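Side-chain contact in betainyl-CoA thiolase (Pseudomonas putida, PDB 2HLJ), which probably acts on acyl-CoA thioesters, as a betainyl-CoA thiolase with acyltransferase activity and a hotdog-fold relative of thioesterases: residues T80-L83 against R89-V92. Numbering follows the deposited sequence. Where two conformers were deposited one is given.
Sequences TQIL and RLHV
In L83 the first torsion puts CG beside the backbone N and opposite the carbonyl carbon (chi1 -53°), which brings CD1 over the ring of H91, while CG of H91 extends away from its own backbone N and sets the imidazole alongside L83. L83 CD1 thereby comes to lie over one face of the imidazole, 3.7 Å from the ring centroid, a CH-pi contact 18° off the ring normal and displaced toward the rim. Its closest ring atom is NE2 of H91, 3.6 Å from L83 CD1, whereas L83 CB sits nearer the ND1 side. The same NE2 is hydrogen-bonded to the carboxylate of E109, which ties down the far end of the imidazole and would limit its rotation beneath the leucine.

Beside this CH-pi contact the strands are joined by a hydrogen bond from L83 N to H91 O, 2.8 Å long. The next pair along the hairpin, I82 and V92, is a non-hydrogen-bonded antiparallel one, with CA of V92 in a CA-H...O contact 3.4 Å from O of Q81. On the opposite face I82, V92 and L90 present apolar side chains: in one of the two L90 conformers I82 CG2, trans to its own backbone N, touches L90 CD1 at 3.8 Å, and both residues also pack on L133 of helix 127-138. L83, by contrast, touches P146 and M149 of the C-terminal region, and H91 packs against I153 of the second subunit.

The two segments belong to the hairpin of strands 75-85 and 89-98, neighbours in the antiparallel sheet of the hotdog fold found in 4HBT-type thioesterases, with I82 and L90 turned to the helices and L83 and H91 toward C-terminal residues of the two subunits.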
ATOM      1  N   THR A  80      15.557   4.601   3.457  1.00 17.79           N
ATOM      2  CA  THR A  80      15.205   4.632   2.041  1.00 18.90           C
ATOM      3  C   THR A  80      16.457   4.341   1.220  1.00 20.74           C
ATOM      4  O   THR A  80      17.514   4.914   1.476  1.00 22.55           O
ATOM      5  CB  THR A  80      14.609   5.958   1.631  1.00 18.89           C
ATOM      6  OG1 THR A  80      13.462   6.294   2.456  1.00 23.06           O
ATOM      7  CG2 THR A  80      14.220   5.926   0.166  1.00 23.66           C
ATOM      8  N   GLN A  81      16.336   3.410   0.286  1.00 20.34           N
ATOM      9  CA  GLN A  81      17.381   3.150  -0.725  1.00 21.55           C
ATOM     10  C   GLN A  81      16.833   3.330  -2.138  1.00 22.50           C
ATOM     11  O   GLN A  81      15.662   2.994  -2.440  1.00 21.00           O
ATOM     12  CB  GLN A  81      17.907   1.747  -0.614  1.00 20.90           C
ATOM     13  CG  GLN A  81      18.449   1.392   0.728  1.00 27.67           C
ATOM     14  CD  GLN A  81      19.223   0.068   0.704  1.00 27.31           C
ATOM     15  OE1 GLN A  81      20.076  -0.137  -0.143  1.00 34.06           O
ATOM     16  NE2 GLN A  81      18.931  -0.810   1.661  1.00 33.57           N
ATOM     17  N   ILE A  82      17.691   3.852  -3.003  1.00 22.00           N
ATOM     18  CA  ILE A  82      17.394   3.998  -4.405  1.00 22.45           C
ATOM     19  C   ILE A  82      17.951   2.742  -5.066  1.00 20.66           C
ATOM     20  O   ILE A  82      19.144   2.489  -5.015  1.00 19.33           O
ATOM     21  CB  ILE A  82      18.005   5.317  -4.974  1.00 21.48           C
ATOM     22  CG1 ILE A  82      17.294   6.515  -4.324  1.00 27.52           C
ATOM     23  CG2 ILE A  82      17.872   5.382  -6.500  1.00 24.61           C
ATOM     24  CD1 ILE A  82      17.996   7.819  -4.529  1.00 31.90           C
ATOM     25  N   LEU A  83      17.065   1.949  -5.655  1.00 19.99           N
ATOM     26  CA  LEU A  83      17.446   0.693  -6.269  1.00 19.87           C
ATOM     27  C   LEU A  83      17.845   0.883  -7.714  1.00 21.87           C
ATOM     28  O   LEU A  83      18.566   0.065  -8.262  1.00 22.61           O
ATOM     29  CB  LEU A  83      16.294  -0.293  -6.201  1.00 21.10           C
ATOM     30  CG  LEU A  83      15.730  -0.499  -4.809  1.00 25.99           C
ATOM     31  CD1 LEU A  83      14.484  -1.363  -4.883  1.00 25.29           C
ATOM     32  CD2 LEU A  83      16.818  -1.067  -3.911  1.00 27.90           C
ATOM     33  N   ARG A  89      11.683   7.240 -14.385  1.00 17.84           N
ATOM     34  CA  ARG A  89      11.179   6.376 -13.309  1.00 19.39           C
ATOM     35  C   ARG A  89      12.202   6.236 -12.203  1.00 19.34           C
ATOM     36  O   ARG A  89      13.371   6.260 -12.458  1.00 16.62           O
ATOM     37  CB  ARG A  89      10.795   4.982 -13.844  1.00 22.10           C
ATOM     38  CG  ARG A  89       9.432   4.934 -14.555  1.00 21.58           C
ATOM     39  CD  ARG A  89       9.319   3.726 -15.477  1.00 23.80           C
ATOM     40  NE  ARG A  89      10.210   3.944 -16.591  1.00 37.02           N
ATOM     41  CZ  ARG A  89       9.857   4.461 -17.762  1.00 36.86           C
ATOM     42  NH1 ARG A  89       8.588   4.749 -18.040  1.00 34.78           N
ATOM     43  NH2 ARG A  89      10.796   4.665 -18.671  1.00 41.89           N
ATOM     44  N   LEU A  90      11.721   6.160 -10.961  1.00 20.69           N
ATOM     45  CA  LEU A  90      12.574   5.915  -9.818  0.50 21.78           C
ATOM     46  C   LEU A  90      12.150   4.599  -9.151  1.00 20.68           C
ATOM     47  O   LEU A  90      10.973   4.373  -8.941  1.00 20.17           O
ATOM     48  CB  LEU A  90      12.466   7.100  -8.861  0.50 23.00           C
ATOM     49  CG  LEU A  90      13.383   7.142  -7.648  0.50 23.22           C
ATOM     50  CD1 LEU A  90      14.861   7.072  -8.026  0.50 25.01           C
ATOM     51  CD2 LEU A  90      13.074   8.411  -6.827  0.50 25.49           C
ATOM     52  N   HIS A  91      13.122   3.733  -8.862  1.00 19.26           N
ATOM     53  CA  HIS A  91      12.863   2.446  -8.203  1.00 20.12           C
ATOM     54  C   HIS A  91      13.410   2.579  -6.774  1.00 22.51           C
ATOM     55  O   HIS A  91      14.603   2.796  -6.583  1.00 22.94           O
ATOM     56  CB  HIS A  91      13.525   1.344  -9.021  1.00 22.44           C
ATOM     57  CG  HIS A  91      13.199  -0.046  -8.576  1.00 18.62           C
ATOM     58  ND1 HIS A  91      13.911  -1.138  -9.016  1.00 24.73           N
ATOM     59  CD2 HIS A  91      12.243  -0.529  -7.744  1.00 18.50           C
ATOM     60  CE1 HIS A  91      13.401  -2.237  -8.483  1.00 27.76           C
ATOM     61  NE2 HIS A  91      12.388  -1.894  -7.709  1.00 26.18           N
ATOM     62  N   VAL A  92      12.529   2.514  -5.782  1.00 19.89           N
ATOM     63  CA  VAL A  92      12.895   2.786  -4.394  1.00 21.28           C
ATOM     64  C   VAL A  92      12.440   1.707  -3.413  1.00 22.00           C
ATOM     65  O   VAL A  92      11.546   0.926  -3.708  1.00 20.37           O
ATOM     66  CB  VAL A  92      12.324   4.148  -3.917  1.00 24.26           C
ATOM     67  CG1 VAL A  92      12.836   5.256  -4.824  1.00 21.08           C
ATOM     68  CG2 VAL A  92      10.818   4.127  -3.913  1.00 28.97           C
TER